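Local coordinates for pyruvate-formate lyase-activating enzyme (Bacteroides vulgatus ATCC 8482, PDB 3CAN), which belongs to the radical SAM superfamily of enzymes and is represented here by a partial, TIM-barrel-related fold built round a parallel sheet, at residues D23-C28 / I33-D38; E50-C55 / A91-Y96; D61-D66 / T72-P77; K110-S115 / Q165-I170. One frame throughout, in Å; residues are numbered along the deposited sequence. Where two conformers were deposited one is given.

How the contacts relate
From the N terminus, contact 1 first closes a short loop between helix 18-30 and the following strand, 35-38. The next helix, 45-53, opens contact 2, which closes a longer loop. Contact 3 is nested inside that loop. Contact 4 comes last and sets helix 109-121 beside helix 161-173. Contacts 1 and 2 touch through Asn54 and Cys55. Contacts 3 and 4 touch through Met65 and Asn111, on the other side of the chain's centre. Contact 1 joins a helix to a strand, contact 2 a helix end to the loop before strand 95-101, contact 3 the loop after strand 57-61 to the end of helix 67-74, and contact 4 two helices.

Contact 1. Residues D23-C28 / I33-D38; sequences DILKRC and IHRAVD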
loop_
_atom_site.group_PDB
_atom_site.type_symbol
_atom_site.label_atom_id
_atom_site.label_comp_id
_atom_site.label_asym_id
_atom_site.label_seq_id
_atom_site.Cartn_x
_atom_site.Cartn_y
_atom_site.Cartn_z
ATOM N N ASP A 23 20.857 4.222 -6.819
ATOM C CA ASP A 23 21.068 5.644 -7.072
ATOM C C ASP A 23 19.877 6.490 -6.588
ATOM O O ASP A 23 20.053 7.506 -5.918
ATOM C CB ASP A 23 21.311 5.890 -8.553
ATOM C CG ASP A 23 21.690 7.322 -8.841
ATOM O OD1 ASP A 23 22.728 7.781 -8.328
ATOM O OD2 ASP A 23 20.921 7.987 -9.541
ATOM N N ILE A 24 18.668 6.066 -6.915
ATOM C CA ILE A 24 17.477 6.807 -6.496
ATOM C C ILE A 24 17.354 6.760 -4.979
ATOM O O ILE A 24 17.060 7.764 -4.344
ATOM C CB ILE A 24 16.213 6.256 -7.156
ATOM C CG1 ILE A 24 16.268 6.423 -8.685
ATOM C CG2 ILE A 24 14.958 6.938 -6.546
ATOM C CD1 ILE A 24 16.539 7.841 -9.197
ATOM N N LEU A 25 17.584 5.591 -4.391
ATOM C CA LEU A 25 17.579 5.475 -2.930
ATOM C C LEU A 25 18.584 6.433 -2.277
ATOM O O LEU A 25 18.254 7.117 -1.314
ATOM C CB LEU A 25 17.859 4.032 -2.515
ATOM C CG LEU A 25 16.728 3.034 -2.777
ATOM C CD1 LEU A 25 17.225 1.609 -2.482
ATOM C CD2 LEU A 25 15.486 3.329 -1.928
ATOM N N LYS A 26 19.798 6.499 -2.813
ATOM C CA LYS A 26 20.787 7.452 -2.294
ATOM C C LYS A 26 20.307 8.904 -2.374
ATOM O O LYS A 26 20.418 9.659 -1.406
ATOM C CB LYS A 26 22.117 7.291 -3.018
ATOM C CG LYS A 26 22.863 6.061 -2.553
ATOM C CD LYS A 26 24.119 5.798 -3.334
ATOM C CE LYS A 26 24.928 4.705 -2.681
ATOM N NZ LYS A 26 26.108 4.360 -3.531
ATOM N N ARG A 27 19.749 9.283 -3.514
ATOM C CA ARG A 27 19.223 10.638 -3.705
ATOM C C ARG A 27 18.106 10.963 -2.708
ATOM O O ARG A 27 18.069 12.049 -2.126
ATOM C CB ARG A 27 18.715 10.812 -5.137
ATOM C CG ARG A 27 19.824 10.840 -6.174
ATOM C CD ARG A 27 19.277 10.747 -7.585
ATOM N NE ARG A 27 20.353 10.667 -8.558
ATOM C CZ ARG A 27 20.999 11.719 -9.040
ATOM N NH1 ARG A 27 20.656 12.947 -8.679
ATOM N NH2 ARG A 27 21.986 11.543 -9.903
ATOM N N CYS A 28 17.200 10.015 -2.507
ATOM C CA CYS A 28 16.112 10.188 -1.540
ATOM C C CYS A 28 16.636 10.319 -0.102
ATOM O O CYS A 28 16.124 11.124 0.682
ATOM C CB CYS A 28 15.102 9.049 -1.662
ATOM S SG CYS A 28 14.114 9.099 -3.180
ATOM N N ILE A 33 14.109 11.622 2.887
ATOM C CA ILE A 33 12.859 10.969 2.573
ATOM C C ILE A 33 12.976 9.501 3.018
ATOM O O ILE A 33 13.979 8.846 2.732
ATOM C CB ILE A 33 12.525 11.117 1.066
ATOM C CG1 ILE A 33 12.256 12.617 0.757
ATOM C CG2 ILE A 33 11.312 10.253 0.702
ATOM C CD1 ILE A 33 11.996 12.929 -0.689
ATOM N N HIS A 34 11.975 9.032 3.758
ATOM C CA HIS A 34 11.918 7.622 4.212
ATOM C C HIS A 34 11.771 6.706 3.016
ATOM O O HIS A 34 11.020 7.014 2.079
ATOM C CB HIS A 34 10.751 7.431 5.174
ATOM C CG HIS A 34 10.591 6.038 5.699
ATOM N ND1 HIS A 34 9.999 5.024 4.971
ATOM C CD2 HIS A 34 10.892 5.507 6.911
ATOM C CE1 HIS A 34 9.984 3.921 5.698
ATOM N NE2 HIS A 34 10.504 4.192 6.883
ATOM N N ARG A 35 12.486 5.579 3.049
ATOM C CA ARG A 35 12.571 4.651 1.920
ATOM C C ARG A 35 12.242 3.211 2.304
ATOM O O ARG A 35 12.839 2.652 3.235
ATOM C CB ARG A 35 13.990 4.677 1.347
ATOM C CG ARG A 35 14.443 6.055 0.872
ATOM C CD ARG A 35 15.946 6.166 0.863
ATOM N NE ARG A 35 16.517 6.017 2.197
ATOM C CZ ARG A 35 17.817 6.057 2.446
ATOM N NH1 ARG A 35 18.677 6.306 1.479
ATOM N NH2 ARG A 35 18.258 5.880 3.686
ATOM N N ALA A 36 11.304 2.609 1.572
ATOM C CA ALA A 36 10.948 1.194 1.744
ATOM C C ALA A 36 11.107 0.501 0.412
ATOM O O ALA A 36 10.725 1.058 -0.614
ATOM C CB ALA A 36 9.506 1.044 2.227
ATOM N N VAL A 37 11.637 -0.712 0.430
ATOM C CA VAL A 37 11.919 -1.436 -0.811
ATOM C C VAL A 37 11.435 -2.883 -0.713
ATOM O O VAL A 37 11.798 -3.611 0.205
ATOM C CB VAL A 37 13.407 -1.448 -1.149
ATOM C CG1 VAL A 37 13.639 -2.179 -2.473
ATOM C CG2 VAL A 37 13.975 0.005 -1.191
ATOM N N ASP A 38 10.634 -3.287 -1.680
ATOM C CA ASP A 38 10.228 -4.686 -1.857
ATOM C C ASP A 38 11.376 -5.482 -2.469
ATOM O O ASP A 38 11.747 -5.250 -3.633
ATOM C CB ASP A 38 8.990 -4.718 -2.752
ATOM C CG ASP A 38 8.462 -6.115 -3.034
ATOM O OD1 ASP A 38 9.071 -7.122 -2.617
ATOM O OD2 ASP A 38 7.430 -6.195 -3.749
#
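Arg35 extends from the strand to the backbone of the helix and lies slantwise against Leu25. Its NH1 donates a hydrogen bond to Leu25 O at 2.9 Å. The oxygen sits at the guanidinium edge, in its plane, but the nitrogen meets the carbonyl from above, 56° out of the carbonyl plane. A bend in the arginine chain at chi3 (-62°) turns the group this way. The aliphatic part of the chain packs on the helix, with Arg35 CB 3.8 Å from Leu25 CD2. Arg35 CD lies against Leu25 O as well as Cys28 CB. The other terminal nitrogen, NH2, forms a salt bridge with Glu56, which gives the group a second polar partner besides Leu25 O.

Helix 18-30 is the connecting helix of a beta-alpha-beta unit that runs from strand 6-10 to strand 35-38. The segment axes come within 10.0 Å and are nearly antiparallel, at 161°. Toward the C-terminal end of the strand, both methyls of Leu25 close on a single methyl of Val37, with CD2 to Val37 CG2 at 3.7 Å. At the other end the chain turns back sharply. There Ile33 N donates to Cys28 O at 3.0 Å in a nearly straight bond. The side chains of Cys28 and Ile33 meet loosely, with their CB atoms 4.3 Å apart. Phe20 of the second subunit packs on both residues.

Contact 2. Residues E50-C55 / A91-Y96; sequences EVMRNC and ADFPYY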
loop_
_atom_site.group_PDB
_atom_site.type_symbol
_atom_site.label_atom_id
_atom_site.label_comp_id
_atom_site.label_asym_id
_atom_site.label_seq_id
_atom_site.Cartn_x
_atom_site.Cartn_y
_atom_site.Cartn_z
ATOM N N GLU A 50 23.302 -4.089 -0.322
ATOM C CA GLU A 50 23.430 -2.694 -0.752
ATOM C C GLU A 50 22.108 -1.942 -0.611
ATOM O O GLU A 50 22.101 -0.781 -0.233
ATOM C CB GLU A 50 23.943 -2.597 -2.192
ATOM C CG GLU A 50 24.272 -1.168 -2.664
ATOM C CD GLU A 50 25.425 -0.507 -1.902
ATOM O OE1 GLU A 50 26.248 -1.221 -1.288
ATOM O OE2 GLU A 50 25.508 0.744 -1.925
ATOM N N VAL A 51 20.992 -2.602 -0.916
ATOM C CA VAL A 51 19.670 -1.993 -0.699
ATOM C C VAL A 51 19.478 -1.652 0.783
ATOM O O VAL A 51 19.074 -0.544 1.123
ATOM C CB VAL A 51 18.518 -2.890 -1.191
ATOM C CG1 VAL A 51 17.165 -2.351 -0.676
ATOM C CG2 VAL A 51 18.518 -2.947 -2.731
HETATM N N MSE A 52 19.824 -2.578 1.674
HETATM C CA MSE A 52 19.723 -2.310 3.117
HETATM C C MSE A 52 20.576 -1.117 3.574
HETATM O O MSE A 52 20.188 -0.384 4.473
HETATM C CB MSE A 52 20.065 -3.559 3.926
HETATM C CG MSE A 52 19.004 -4.631 3.881
HETATM SE SE MSE A 52 19.346 -6.084 5.139
HETATM C CE MSE A 52 20.830 -6.932 4.234
ATOM N N ARG A 53 21.725 -0.900 2.945
ATOM C CA ARG A 53 22.540 0.253 3.277
ATOM C C ARG A 53 21.900 1.583 2.863
ATOM O O ARG A 53 22.325 2.650 3.329
ATOM C CB ARG A 53 23.924 0.118 2.644
ATOM C CG ARG A 53 24.803 -0.880 3.353
ATOM C CD ARG A 53 26.245 -0.751 2.902
ATOM N NE ARG A 53 26.481 -1.526 1.700
ATOM C CZ ARG A 53 26.763 -2.830 1.680
ATOM N NH1 ARG A 53 26.937 -3.441 0.525
ATOM N NH2 ARG A 53 26.869 -3.539 2.801
ATOM N N ASN A 54 20.868 1.519 2.020
ATOM C CA ASN A 54 20.291 2.710 1.418
ATOM C C ASN A 54 18.771 2.782 1.552
ATOM O O ASN A 54 18.086 3.360 0.710
ATOM C CB ASN A 54 20.719 2.792 -0.042
ATOM C CG ASN A 54 22.229 2.970 -0.189
ATOM O OD1 ASN A 54 22.770 4.056 0.071
ATOM N ND2 ASN A 54 22.914 1.898 -0.580
ATOM N N CYS A 55 18.246 2.205 2.627
ATOM C CA CYS A 55 16.827 2.381 2.923
ATOM C C CYS A 55 16.556 2.152 4.387
ATOM O O CYS A 55 17.463 1.799 5.151
ATOM C CB CYS A 55 15.950 1.500 2.029
ATOM S SG CYS A 55 15.962 -0.265 2.436
ATOM N N ALA A 91 20.648 -10.075 9.144
ATOM C CA ALA A 91 21.266 -8.753 9.092
ATOM C C ALA A 91 20.741 -7.810 10.174
ATOM O O ALA A 91 21.219 -6.688 10.277
ATOM C CB ALA A 91 21.047 -8.139 7.717
ATOM N N ASP A 92 19.778 -8.270 10.975
ATOM C CA ASP A 92 19.142 -7.488 12.033
ATOM C C ASP A 92 18.567 -6.168 11.508
ATOM O O ASP A 92 18.790 -5.111 12.079
ATOM C CB ASP A 92 20.117 -7.233 13.187
ATOM C CG ASP A 92 19.420 -6.735 14.445
ATOM O OD1 ASP A 92 18.225 -7.052 14.653
ATOM O OD2 ASP A 92 20.088 -6.051 15.239
ATOM N N PHE A 93 17.846 -6.261 10.398
ATOM C CA PHE A 93 17.349 -5.101 9.674
ATOM C C PHE A 93 15.812 -5.147 9.654
ATOM O O PHE A 93 15.237 -6.226 9.519
ATOM C CB PHE A 93 17.925 -5.102 8.256
ATOM C CG PHE A 93 17.674 -3.836 7.495
ATOM C CD1 PHE A 93 18.557 -2.774 7.567
ATOM C CD2 PHE A 93 16.536 -3.691 6.714
ATOM C CE1 PHE A 93 18.306 -1.604 6.870
ATOM C CE2 PHE A 93 16.305 -2.521 6.013
ATOM C CZ PHE A 93 17.181 -1.483 6.103
ATOM N N PRO A 94 15.142 -3.976 9.803
ATOM C CA PRO A 94 13.686 -3.986 9.854
ATOM C C PRO A 94 13.024 -4.435 8.549
ATOM O O PRO A 94 13.392 -3.971 7.459
ATOM C CB PRO A 94 13.308 -2.529 10.148
ATOM C CG PRO A 94 14.535 -1.768 10.226
ATOM C CD PRO A 94 15.700 -2.616 9.974
ATOM N N TYR A 95 12.041 -5.313 8.678
ATOM C CA TYR A 95 11.273 -5.758 7.529
ATOM C C TYR A 95 9.821 -6.009 7.891
ATOM O O TYR A 95 9.494 -6.334 9.051
ATOM C CB TYR A 95 11.908 -7.008 6.894
ATOM C CG TYR A 95 11.889 -8.272 7.750
ATOM C CD1 TYR A 95 11.014 -9.311 7.467
ATOM C CD2 TYR A 95 12.762 -8.427 8.819
ATOM C CE1 TYR A 95 10.991 -10.469 8.234
ATOM C CE2 TYR A 95 12.750 -9.591 9.594
ATOM C CZ TYR A 95 11.866 -10.596 9.296
ATOM O OH TYR A 95 11.857 -11.742 10.063
ATOM N N TYR A 96 8.959 -5.864 6.889
ATOM C CA TYR A 96 7.558 -6.248 6.968
ATOM C C TYR A 96 7.356 -7.463 6.067
ATOM O O TYR A 96 7.964 -7.564 4.991
ATOM C CB TYR A 96 6.622 -5.161 6.414
ATOM C CG TYR A 96 6.432 -3.882 7.194
ATOM C CD1 TYR A 96 7.185 -3.565 8.311
ATOM C CD2 TYR A 96 5.499 -2.947 6.751
ATOM C CE1 TYR A 96 6.987 -2.349 8.993
ATOM C CE2 TYR A 96 5.295 -1.752 7.417
ATOM C CZ TYR A 96 6.038 -1.463 8.537
ATOM O OH TYR A 96 5.824 -0.264 9.174
#
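Met52, a selenomethionine, lays its CG over the centre of the Phe93 ring. CG is 3.9 Å from the ring centroid and 10° off the ring normal, a CH-pi contact. The selenium follows more obliquely, 4.3 Å from the same centroid, as a Met-aromatic contact. It also touches Phe93 CB, with SE to CB at 3.6 Å. The two side chains run past each other in opposite directions, and CB, CG and SE of Met52 all touch the phenylalanine. A bend at chi3 (-72°) then carries Met52 CE to Ala91 CB, 3.7 Å away.

The ring is bounded on other sides too. Pro94 CD lies over its opposite face, displaced toward the rim. Cys55 O approaches the edge in the ring plane, 3.4 Å from Phe93 CZ. An oxygen in that position would suit the slightly positive ring hydrogens. Met52 O lies 3.3 Å from Phe93 CE1, well out of the ring plane, on the side of Met52 CG. Cys55 SG adds an oblique sulfur-aromatic contact, 4.1 Å from Phe93 CZ.

Asp92, with positive phi, closes a Schellman motif at the end of helix 79-90. The chain then turns through Phe93 into strand 95-101. Phe93 packs against the C-terminal end of helix 45-53, and touches Val88 of helix 79-90 and Leu58 of strand 57-61.

Contact 3. Residues D61-D66 / T72-P77; sequences DLKSMD and TFCDVP
The backbones at Lys63 and Cys74 stay well apart, with their CA atoms 8.5 Å from each other, and side chains bridge the interval. Both residues point their CB toward the other segment. Lys63 was built in two conformers. In the one given, the lysine chain bends at chi3 (-104°), away from a staggered value, and its end comes up to the sulfur. The modelled separation of Lys63 NZ and Cys74 SG, 2.6 Å, is too short for an ordinary contact, so the detail of this meeting is doubtful. Phe73 faces this way at its base, but its ring leads off toward Val105 and Met156.

The loop is held by one bond of its own and by several to other parts of the chain. Asp66 N donates to Ser64 OG at 2.9 Å. Lys63 O and Ser64 O accept from the side-chain amides of Asn106 and Asn78. Asp61 OD1 forms a salt bridge with Arg98. The arrangement is a strand-to-helix connection of the barrel-related fold. Within it, Ser64 makes an ST turn and Asp66, at the N-cap, caps the start of helix 67-74.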
loop_
_atom_site.group_PDB
_atom_site.type_symbol
_atom_site.label_atom_id
_atom_site.label_comp_id
_atom_site.label_asym_id
_atom_site.label_seq_id
_atom_site.Cartn_x
_atom_site.Cartn_y
_atom_site.Cartn_z
ATOM N N ASP A 61 6.978 -10.188 0.307
ATOM C CA ASP A 61 5.742 -10.959 0.200
ATOM C C ASP A 61 6.047 -12.421 0.516
ATOM O O ASP A 61 7.032 -12.971 0.023
ATOM C CB ASP A 61 5.171 -10.903 -1.221
ATOM C CG ASP A 61 4.611 -9.556 -1.582
ATOM O OD1 ASP A 61 4.539 -8.668 -0.720
ATOM O OD2 ASP A 61 4.245 -9.389 -2.763
ATOM N N LEU A 62 5.190 -13.042 1.317
ATOM C CA LEU A 62 5.273 -14.479 1.570
ATOM C C LEU A 62 3.944 -15.124 1.178
ATOM O O LEU A 62 3.087 -15.384 2.015
ATOM C CB LEU A 62 5.601 -14.722 3.034
ATOM C CG LEU A 62 5.865 -16.156 3.470
ATOM C CD1 LEU A 62 7.006 -16.744 2.632
ATOM C CD2 LEU A 62 6.182 -16.196 4.960
ATOM N N LYS A 63 3.779 -15.353 -0.121
ATOM C CA LYS A 63 2.500 -15.813 -0.669
ATOM C C LYS A 63 2.171 -17.247 -0.275
ATOM O O LYS A 63 1.005 -17.576 -0.025
ATOM C CB LYS A 63 2.462 -15.644 -2.194
ATOM C CG LYS A 63 1.905 -14.292 -2.629
ATOM C CD LYS A 63 1.798 -14.162 -4.148
ATOM C CE LYS A 63 2.914 -13.284 -4.717
ATOM N NZ LYS A 63 3.087 -13.414 -6.195
ATOM N N SER A 64 3.189 -18.098 -0.193
ATOM C CA SER A 64 2.967 -19.489 0.206
ATOM C C SER A 64 4.253 -20.149 0.628
ATOM O O SER A 64 5.302 -19.900 0.037
ATOM C CB SER A 64 2.374 -20.327 -0.937
ATOM O OG SER A 64 2.063 -21.631 -0.460
HETATM N N MSE A 65 4.147 -21.032 1.615
HETATM C CA MSE A 65 5.253 -21.914 1.974
HETATM C C MSE A 65 5.341 -23.115 1.024
HETATM O O MSE A 65 6.350 -23.814 0.999
HETATM C CB MSE A 65 5.095 -22.405 3.400
HETATM C CG MSE A 65 5.220 -21.331 4.444
HETATM SE SE MSE A 65 6.917 -20.342 4.427
HETATM C CE MSE A 65 8.136 -21.792 4.933
ATOM N N ASP A 66 4.279 -23.338 0.256
ATOM C CA ASP A 66 4.237 -24.382 -0.773
ATOM C C ASP A 66 4.809 -23.827 -2.068
ATOM O O ASP A 66 4.203 -22.957 -2.704
ATOM C CB ASP A 66 2.781 -24.830 -0.948
ATOM C CG ASP A 66 2.619 -26.007 -1.891
ATOM O OD1 ASP A 66 3.399 -26.164 -2.842
ATOM O OD2 ASP A 66 1.662 -26.773 -1.673
ATOM N N THR A 72 2.844 -21.528 -9.301
ATOM C CA THR A 72 1.595 -21.411 -10.040
ATOM C C THR A 72 1.091 -19.978 -10.114
ATOM O O THR A 72 0.629 -19.533 -11.168
ATOM C CB THR A 72 0.508 -22.290 -9.401
ATOM O OG1 THR A 72 0.842 -23.662 -9.621
ATOM C CG2 THR A 72 -0.860 -22.000 -10.000
ATOM N N PHE A 73 1.184 -19.262 -8.999
ATOM C CA PHE A 73 0.619 -17.919 -8.881
ATOM C C PHE A 73 1.654 -16.808 -9.067
ATOM O O PHE A 73 1.287 -15.661 -9.315
ATOM C CB PHE A 73 -0.093 -17.770 -7.532
ATOM C CG PHE A 73 -1.368 -18.566 -7.434
ATOM C CD1 PHE A 73 -2.603 -17.948 -7.570
ATOM C CD2 PHE A 73 -1.331 -19.939 -7.227
ATOM C CE1 PHE A 73 -3.777 -18.687 -7.487
ATOM C CE2 PHE A 73 -2.499 -20.684 -7.146
ATOM C CZ PHE A 73 -3.723 -20.058 -7.277
ATOM N N CYS A 74 2.938 -17.138 -8.958
ATOM C CA CYS A 74 4.001 -16.130 -9.067
ATOM C C CYS A 74 4.996 -16.394 -10.180
ATOM O O CYS A 74 5.874 -15.567 -10.420
ATOM C CB CYS A 74 4.769 -16.024 -7.759
ATOM S SG CYS A 74 3.701 -15.905 -6.353
ATOM N N ASP A 75 4.876 -17.535 -10.851
ATOM C CA ASP A 75 5.802 -17.909 -11.923
ATOM C C ASP A 75 7.236 -18.033 -11.414
ATOM O O ASP A 75 8.189 -17.940 -12.191
ATOM C CB ASP A 75 5.733 -16.909 -13.094
ATOM C CG ASP A 75 4.524 -17.125 -13.980
ATOM O OD1 ASP A 75 4.294 -18.280 -14.389
ATOM O OD2 ASP A 75 3.817 -16.140 -14.277
ATOM N N VAL A 76 7.386 -18.242 -10.112
ATOM C CA VAL A 76 8.705 -18.431 -9.536
ATOM C C VAL A 76 8.572 -19.315 -8.306
ATOM O O VAL A 76 7.566 -19.247 -7.591
ATOM C CB VAL A 76 9.367 -17.073 -9.188
ATOM C CG1 VAL A 76 8.566 -16.341 -8.120
ATOM C CG2 VAL A 76 10.810 -17.271 -8.744
ATOM N N PRO A 77 9.560 -20.195 -8.064
ATOM C CA PRO A 77 9.515 -20.943 -6.804
ATOM C C PRO A 77 9.790 -20.040 -5.604
ATOM O O PRO A 77 10.227 -18.905 -5.778
ATOM C CB PRO A 77 10.631 -21.974 -6.978
ATOM C CG PRO A 77 11.594 -21.314 -7.910
ATOM C CD PRO A 77 10.720 -20.585 -8.884
#

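Contact 4. Residues K110-S115 / Q165-I170; sequences KNIKLS and QQCIQI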
loop_
_atom_site.group_PDB
_atom_site.type_symbol
_atom_site.label_atom_id
_atom_site.label_comp_id
_atom_site.label_asym_id
_atom_site.label_seq_id
_atom_site.Cartn_x
_atom_site.Cartn_y
_atom_site.Cartn_z
ATOM N N LYS A 110 -2.552 -25.062 7.659
ATOM C CA LYS A 110 -1.213 -25.600 7.421
ATOM C C LYS A 110 -0.260 -24.522 6.908
ATOM O O LYS A 110 0.810 -24.317 7.478
ATOM C CB LYS A 110 -1.239 -26.765 6.440
ATOM C CG LYS A 110 0.152 -27.332 6.152
ATOM C CD LYS A 110 0.071 -28.512 5.222
ATOM C CE LYS A 110 1.440 -28.941 4.734
ATOM N NZ LYS A 110 1.305 -30.014 3.667
ATOM N N ASN A 111 -0.647 -23.820 5.849
ATOM C CA ASN A 111 0.250 -22.806 5.294
ATOM C C ASN A 111 0.578 -21.696 6.276
ATOM O O ASN A 111 1.726 -21.247 6.364
ATOM C CB ASN A 111 -0.322 -22.162 4.041
ATOM C CG ASN A 111 0.645 -21.184 3.433
ATOM O OD1 ASN A 111 1.745 -21.571 3.035
ATOM N ND2 ASN A 111 0.255 -19.893 3.385
ATOM N N ILE A 112 -0.428 -21.241 7.008
ATOM C CA ILE A 112 -0.228 -20.146 7.946
ATOM C C ILE A 112 0.634 -20.594 9.117
ATOM O O ILE A 112 1.505 -19.849 9.560
ATOM C CB ILE A 112 -1.570 -19.538 8.409
ATOM C CG1 ILE A 112 -2.351 -19.004 7.191
ATOM C CG2 ILE A 112 -1.351 -18.438 9.436
ATOM C CD1 ILE A 112 -1.624 -17.934 6.367
ATOM N N LYS A 113 0.429 -21.820 9.603
ATOM C CA LYS A 113 1.301 -22.360 10.649
ATOM C C LYS A 113 2.744 -22.533 10.168
ATOM O O LYS A 113 3.678 -22.166 10.883
ATOM C CB LYS A 113 0.758 -23.674 11.235
ATOM C CG LYS A 113 -0.487 -23.483 12.122
ATOM C CD LYS A 113 -0.966 -24.797 12.695
ATOM C CE LYS A 113 -2.090 -24.560 13.672
ATOM N NZ LYS A 113 -2.613 -25.849 14.230
ATOM N N LEU A 114 2.936 -23.055 8.961
ATOM C CA LEU A 114 4.297 -23.224 8.423
ATOM C C LEU A 114 4.965 -21.860 8.277
ATOM O O LEU A 114 6.150 -21.703 8.565
ATOM C CB LEU A 114 4.257 -23.949 7.077
ATOM C CG LEU A 114 3.883 -25.432 7.154
ATOM C CD1 LEU A 114 3.733 -25.972 5.719
ATOM C CD2 LEU A 114 4.902 -26.248 7.987
ATOM N N SER A 115 4.183 -20.875 7.836
ATOM C CA SER A 115 4.661 -19.499 7.706
ATOM C C SER A 115 5.095 -18.940 9.062
ATOM O O SER A 115 6.170 -18.350 9.192
ATOM C CB SER A 115 3.568 -18.605 7.098
ATOM O OG SER A 115 3.218 -18.996 5.775
ATOM N N GLN A 165 -9.424 -13.937 11.214
ATOM C CA GLN A 165 -9.074 -13.856 12.629
ATOM C C GLN A 165 -8.334 -15.100 13.113
ATOM O O GLN A 165 -7.473 -15.001 13.981
ATOM C CB GLN A 165 -10.319 -13.602 13.485
ATOM C CG GLN A 165 -10.974 -12.253 13.224
ATOM C CD GLN A 165 -10.044 -11.062 13.475
ATOM O OE1 GLN A 165 -9.169 -11.105 14.346
ATOM N NE2 GLN A 165 -10.242 -9.992 12.713
ATOM N N GLN A 166 -8.694 -16.264 12.578
ATOM C CA GLN A 166 -7.974 -17.493 12.881
ATOM C C GLN A 166 -6.517 -17.372 12.441
ATOM O O GLN A 166 -5.623 -17.805 13.156
ATOM C CB GLN A 166 -8.665 -18.706 12.242
ATOM C CG GLN A 166 -9.959 -19.106 12.976
ATOM C CD GLN A 166 -10.852 -20.071 12.187
ATOM O OE1 GLN A 166 -10.678 -20.257 10.979
ATOM N NE2 GLN A 166 -11.817 -20.683 12.873
ATOM N N CYS A 167 -6.277 -16.752 11.286
ATOM C CA CYS A 167 -4.903 -16.555 10.803
ATOM C C CYS A 167 -4.123 -15.600 11.711
ATOM O O CYS A 167 -2.957 -15.824 12.030
ATOM C CB CYS A 167 -4.908 -16.037 9.368
ATOM S SG CYS A 167 -5.527 -17.240 8.170
ATOM N N ILE A 168 -4.778 -14.524 12.125
ATOM C CA ILE A 168 -4.170 -13.603 13.065
ATOM C C ILE A 168 -3.829 -14.305 14.376
ATOM O O ILE A 168 -2.751 -14.085 14.936
ATOM C CB ILE A 168 -5.091 -12.393 13.339
ATOM C CG1 ILE A 168 -5.240 -11.541 12.069
ATOM C CG2 ILE A 168 -4.557 -11.564 14.502
ATOM C CD1 ILE A 168 -3.963 -10.827 11.607
ATOM N N GLN A 169 -4.742 -15.140 14.870
ATOM C CA GLN A 169 -4.511 -15.858 16.117
ATOM C C GLN A 169 -3.308 -16.791 16.026
ATOM O O GLN A 169 -2.504 -16.854 16.952
ATOM C CB GLN A 169 -5.743 -16.663 16.538
ATOM C CG GLN A 169 -5.645 -17.246 17.941
ATOM C CD GLN A 169 -5.511 -16.158 18.999
ATOM O OE1 GLN A 169 -6.368 -15.285 19.113
ATOM N NE2 GLN A 169 -4.425 -16.195 19.758
ATOM N N ILE A 170 -3.206 -17.529 14.926
ATOM C CA ILE A 170 -2.081 -18.442 14.708
ATOM C C ILE A 170 -0.759 -17.682 14.802
ATOM O O ILE A 170 0.150 -18.056 15.541
ATOM C CB ILE A 170 -2.179 -19.141 13.328
ATOM C CG1 ILE A 170 -3.340 -20.146 13.317
ATOM C CG2 ILE A 170 -0.870 -19.861 12.986
ATOM C CD1 ILE A 170 -3.814 -20.525 11.923
#
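Ile170 CG2 fits between two neighbours on the facing helix. It lies 3.7 Å from Lys113 CG and 3.9 Å from Ile112 CG2. The Ile170 side chain crosses both of theirs at about a right angle. It was built in two conformers, so these distances describe one of them. Ile112 spreads its two branches over different partners. While CG2 meets Ile170, Ile112 CG1 touches Cys167 SG at 3.8 Å. With CG1 anti to the carbonyl carbon (chi1 -59°), the branches reach two residues about one turn apart on the other helix.

The two segments run nearly parallel, with a crossing angle of -26° and axes 9.8 Å apart. They belong to helices 109-121 and 161-173, which follow strands 95-101 and 128-133 of the sheet. Ile112 and Cys167 both rest on Leu101 of strand 95-101. Cys167 also touches Leu131 of strand 128-133.

Further out, Asn111 O accepts from Ser115 N and from Ser115 OG, which arrive from opposite faces of its plane. The OG bond is 2.8 Å long. Asn111 OD1 in turn takes the backbone N of Met65, tying the helix to the loop 61-66. Lys113 contributes only its aliphatic stem to the pair of helices, since its extended chain takes NZ to a salt bridge with Glu109. The pairs across the interface are apolar, so it probably rests mainly on van der Waals packing and burial of apolar surface.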